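Local structure of prophenoloxidase b (Marsupenaeus japonicus, 3WKY) at residues 236-241 with 511-516. The protein is a type 3 copper protein of the hemolymph, an inactive precursor that probably yields a phenoloxidase oxidising monophenols and o-diphenols. Numbering follows the deposited sequence.
Sequences ERLSLN and FDEEGV. With EDO (1,2-ethanediol), chain N.
Leu238 and Glu513 show how one branched side chain can help bring two domains into contact: the leucine reaches out from the last turn of helix 218-239 and sets its CD2 methyl against CB of Glu513, 3.8 Å away, the two side chains slanting across one another. With CG anti to the carbonyl carbon (chi1 -68°), the fork of Leu238 points at the loop, CD2 against the Asp512-Glu513 peptide and CD1 4.2 Å from Phe511 O. Glu513 N lies 3.8 Å from CD2 of Leu238 and has no polar partner in the model. The helix, from the copper-containing domain, closes here in a Schellman motif with Asn241 as C-prime residue, while 511-516 is a loop of the Ig-like domain. A type I turn from Asp512 to Gly515 shapes it; Glu514 N donates to Asp512 OD1 (2.8 Å), an Asx turn, and Val516 N adds a second bond (3.0 Å) to the same oxygen from the opposite face of the carboxylate. On Phe511, C2 of a 1,2-ethanediol, probably from the crystallisation liquor, lies 3.4 Å above the centre of one ring face. Cutting Phe511 back to an alanine would probably take the flat support from under the diol and open a gap where Ser641 of the second subunit packs against this side chain.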
ATOM      1  N   GLU A 236       5.891  16.826  31.569  1.00 16.95           N
ATOM      2  CA  GLU A 236       7.039  17.483  30.992  1.00 14.05           C
ATOM      3  C   GLU A 236       6.743  17.829  29.516  1.00 15.99           C
ATOM      4  O   GLU A 236       7.087  18.926  29.042  1.00 16.04           O
ATOM      5  CB  GLU A 236       8.261  16.562  31.135  1.00 20.15           C
ATOM      6  CG  GLU A 236       9.585  17.259  31.257  1.00 25.83           C
ATOM      7  CD  GLU A 236       9.811  17.974  32.591  1.00 19.14           C
ATOM      8  OE1 GLU A 236       8.975  17.898  33.537  1.00 20.66           O
ATOM      9  OE2 GLU A 236      10.859  18.639  32.674  1.00 22.97           O
ATOM     10  N   ARG A 237       6.095  16.911  28.794  1.00 17.30           N
ATOM     11  CA  ARG A 237       5.753  17.173  27.388  1.00 14.66           C
ATOM     12  C   ARG A 237       4.804  18.377  27.265  1.00 15.91           C
ATOM     13  O   ARG A 237       5.020  19.275  26.448  1.00 17.40           O
ATOM     14  CB  ARG A 237       5.150  15.929  26.724  1.00 16.70           C
ATOM     15  CG  ARG A 237       6.136  14.738  26.650  1.00 14.53           C
ATOM     16  CD  ARG A 237       5.488  13.492  26.026  1.00 15.56           C
ATOM     17  NE  ARG A 237       5.224  13.683  24.597  1.00 15.48           N
ATOM     18  CZ  ARG A 237       6.118  13.471  23.629  1.00 16.45           C
ATOM     19  NH1 ARG A 237       7.353  13.073  23.918  1.00 14.36           N
ATOM     20  NH2 ARG A 237       5.784  13.684  22.361  1.00 16.73           N
ATOM     21  N   LEU A 238       3.758  18.394  28.081  1.00 15.16           N
ATOM     22  CA  LEU A 238       2.833  19.534  28.080  1.00 19.18           C
ATOM     23  C   LEU A 238       3.570  20.843  28.394  1.00 20.71           C
ATOM     24  O   LEU A 238       3.279  21.886  27.791  1.00 19.80           O
ATOM     25  CB  LEU A 238       1.659  19.308  29.051  1.00 18.40           C
ATOM     26  CG  LEU A 238       0.675  18.201  28.637  1.00 21.89           C
ATOM     27  CD1 LEU A 238      -0.285  17.849  29.775  1.00 17.82           C
ATOM     28  CD2 LEU A 238      -0.118  18.602  27.390  1.00 20.52           C
ATOM     29  N   SER A 239       4.532  20.786  29.316  1.00 17.98           N
ATOM     30  CA  SER A 239       5.338  21.966  29.659  1.00 18.68           C
ATOM     31  C   SER A 239       6.121  22.492  28.469  1.00 20.52           C
ATOM     32  O   SER A 239       6.513  23.655  28.439  1.00 20.50           O
ATOM     33  CB  SER A 239       6.329  21.657  30.790  1.00 19.16           C
ATOM     34  OG  SER A 239       5.664  21.280  31.985  1.00 18.70           O
ATOM     35  N   LEU A 240       6.367  21.623  27.494  1.00 16.60           N
ATOM     36  CA  LEU A 240       7.224  21.952  26.370  1.00 17.67           C
ATOM     37  C   LEU A 240       6.423  22.174  25.079  1.00 18.79           C
ATOM     38  O   LEU A 240       6.999  22.242  23.986  1.00 20.26           O
ATOM     39  CB  LEU A 240       8.226  20.805  26.172  1.00 14.51           C
ATOM     40  CG  LEU A 240       9.274  20.678  27.279  1.00 21.72           C
ATOM     41  CD1 LEU A 240       9.956  19.300  27.244  1.00 19.21           C
ATOM     42  CD2 LEU A 240      10.308  21.759  27.107  1.00 18.49           C
ATOM     43  N   ASN A 241       5.101  22.275  25.206  1.00 18.41           N
ATOM     44  CA  ASN A 241       4.218  22.379  24.039  1.00 20.22           C
ATOM     45  C   ASN A 241       4.302  21.167  23.114  1.00 23.63           C
ATOM     46  O   ASN A 241       4.126  21.294  21.906  1.00 23.40           O
ATOM     47  CB  ASN A 241       4.464  23.685  23.256  1.00 18.61           C
ATOM     48  CG  ASN A 241       3.882  24.899  23.962  1.00 32.12           C
ATOM     49  OD1 ASN A 241       2.829  24.806  24.580  1.00 31.16           O
ATOM     50  ND2 ASN A 241       4.571  26.037  23.883  1.00 23.18           N
ATOM     51  N   PHE A 511      -5.234  21.398  32.427  1.00 19.54           N
ATOM     52  CA  PHE A 511      -5.644  21.492  31.026  1.00 16.72           C
ATOM     53  C   PHE A 511      -4.867  20.532  30.135  1.00 18.19           C
ATOM     54  O   PHE A 511      -3.685  20.272  30.382  1.00 20.66           O
ATOM     55  CB  PHE A 511      -5.443  22.922  30.519  1.00 18.55           C
ATOM     56  CG  PHE A 511      -6.156  23.952  31.354  1.00 24.24           C
ATOM     57  CD1 PHE A 511      -7.495  24.237  31.130  1.00 24.52           C
ATOM     58  CD2 PHE A 511      -5.491  24.610  32.377  1.00 22.54           C
ATOM     59  CE1 PHE A 511      -8.158  25.183  31.912  1.00 29.30           C
ATOM     60  CE2 PHE A 511      -6.147  25.547  33.160  1.00 26.78           C
ATOM     61  CZ  PHE A 511      -7.478  25.832  32.926  1.00 27.20           C
ATOM     62  N   ASP A 512      -5.530  20.020  29.104  1.00 18.46           N
ATOM     63  CA  ASP A 512      -4.831  19.204  28.098  1.00 19.68           C
ATOM     64  C   ASP A 512      -4.085  20.066  27.078  1.00 22.49           C
ATOM     65  O   ASP A 512      -3.990  21.284  27.235  1.00 23.62           O
ATOM     66  CB  ASP A 512      -5.785  18.219  27.412  1.00 25.78           C
ATOM     67  CG  ASP A 512      -6.860  18.905  26.571  1.00 24.97           C
ATOM     68  OD1 ASP A 512      -6.696  20.081  26.176  1.00 22.58           O
ATOM     69  OD2 ASP A 512      -7.874  18.242  26.281  1.00 28.18           O
ATOM     70  N   GLU A 513      -3.583  19.439  26.015  1.00 19.15           N
ATOM     71  CA  GLU A 513      -2.778  20.140  25.022  1.00 22.72           C
ATOM     72  C   GLU A 513      -3.616  21.098  24.164  1.00 24.30           C
ATOM     73  O   GLU A 513      -3.081  21.973  23.479  1.00 23.89           O
ATOM     74  CB  GLU A 513      -2.033  19.121  24.142  1.00 21.12           C
ATOM     75  CG  GLU A 513      -2.931  18.249  23.265  1.00 26.66           C
ATOM     76  CD  GLU A 513      -3.477  17.017  23.971  1.00 29.11           C
ATOM     77  OE1 GLU A 513      -3.457  16.952  25.221  1.00 29.25           O
ATOM     78  OE2 GLU A 513      -3.928  16.094  23.261  1.00 34.51           O
ATOM     79  N   GLU A 514      -4.933  20.946  24.218  1.00 19.26           N
ATOM     80  CA  GLU A 514      -5.819  21.800  23.440  1.00 22.18           C
ATOM     81  C   GLU A 514      -6.338  22.969  24.273  1.00 25.96           C
ATOM     82  O   GLU A 514      -7.091  23.809  23.768  1.00 24.21           O
ATOM     83  CB  GLU A 514      -6.986  20.982  22.881  1.00 21.22           C
ATOM     84  CG  GLU A 514      -6.548  19.959  21.817  1.00 26.96           C
ATOM     85  CD  GLU A 514      -7.694  19.115  21.286  1.00 37.70           C
ATOM     86  OE1 GLU A 514      -8.854  19.327  21.703  1.00 33.43           O
ATOM     87  OE2 GLU A 514      -7.433  18.227  20.452  1.00 41.89           O
ATOM     88  N   GLY A 515      -5.943  23.012  25.545  1.00 24.17           N
ATOM     89  CA  GLY A 515      -6.393  24.067  26.446  1.00 21.69           C
ATOM     90  C   GLY A 515      -7.756  23.783  27.057  1.00 23.77           C
ATOM     91  O   GLY A 515      -8.400  24.672  27.634  1.00 28.35           O
ATOM     92  N   VAL A 516      -8.207  22.542  26.929  1.00 24.04           N
ATOM     93  CA  VAL A 516      -9.511  22.144  27.453  1.00 20.49           C
ATOM     94  C   VAL A 516      -9.330  21.579  28.863  1.00 25.04           C
ATOM     95  O   VAL A 516      -8.339  20.899  29.124  1.00 21.38           O
ATOM     96  CB  VAL A 516     -10.146  21.080  26.538  1.00 27.52           C
ATOM     97  CG1 VAL A 516     -11.427  20.516  27.143  1.00 30.16           C
ATOM     98  CG2 VAL A 516     -10.423  21.671  25.154  1.00 29.65           C
TER
HETATM   99  C1  EDO N 712      -5.927  28.169  30.243  1.00 37.33           C
HETATM  100  O1  EDO N 712      -4.542  28.550  30.146  1.00 49.81           O
HETATM  101  C2  EDO N 712      -6.140  26.901  29.417  1.00 35.54           C
HETATM  102  O2  EDO N 712      -7.151  27.098  28.417  1.00 37.12           O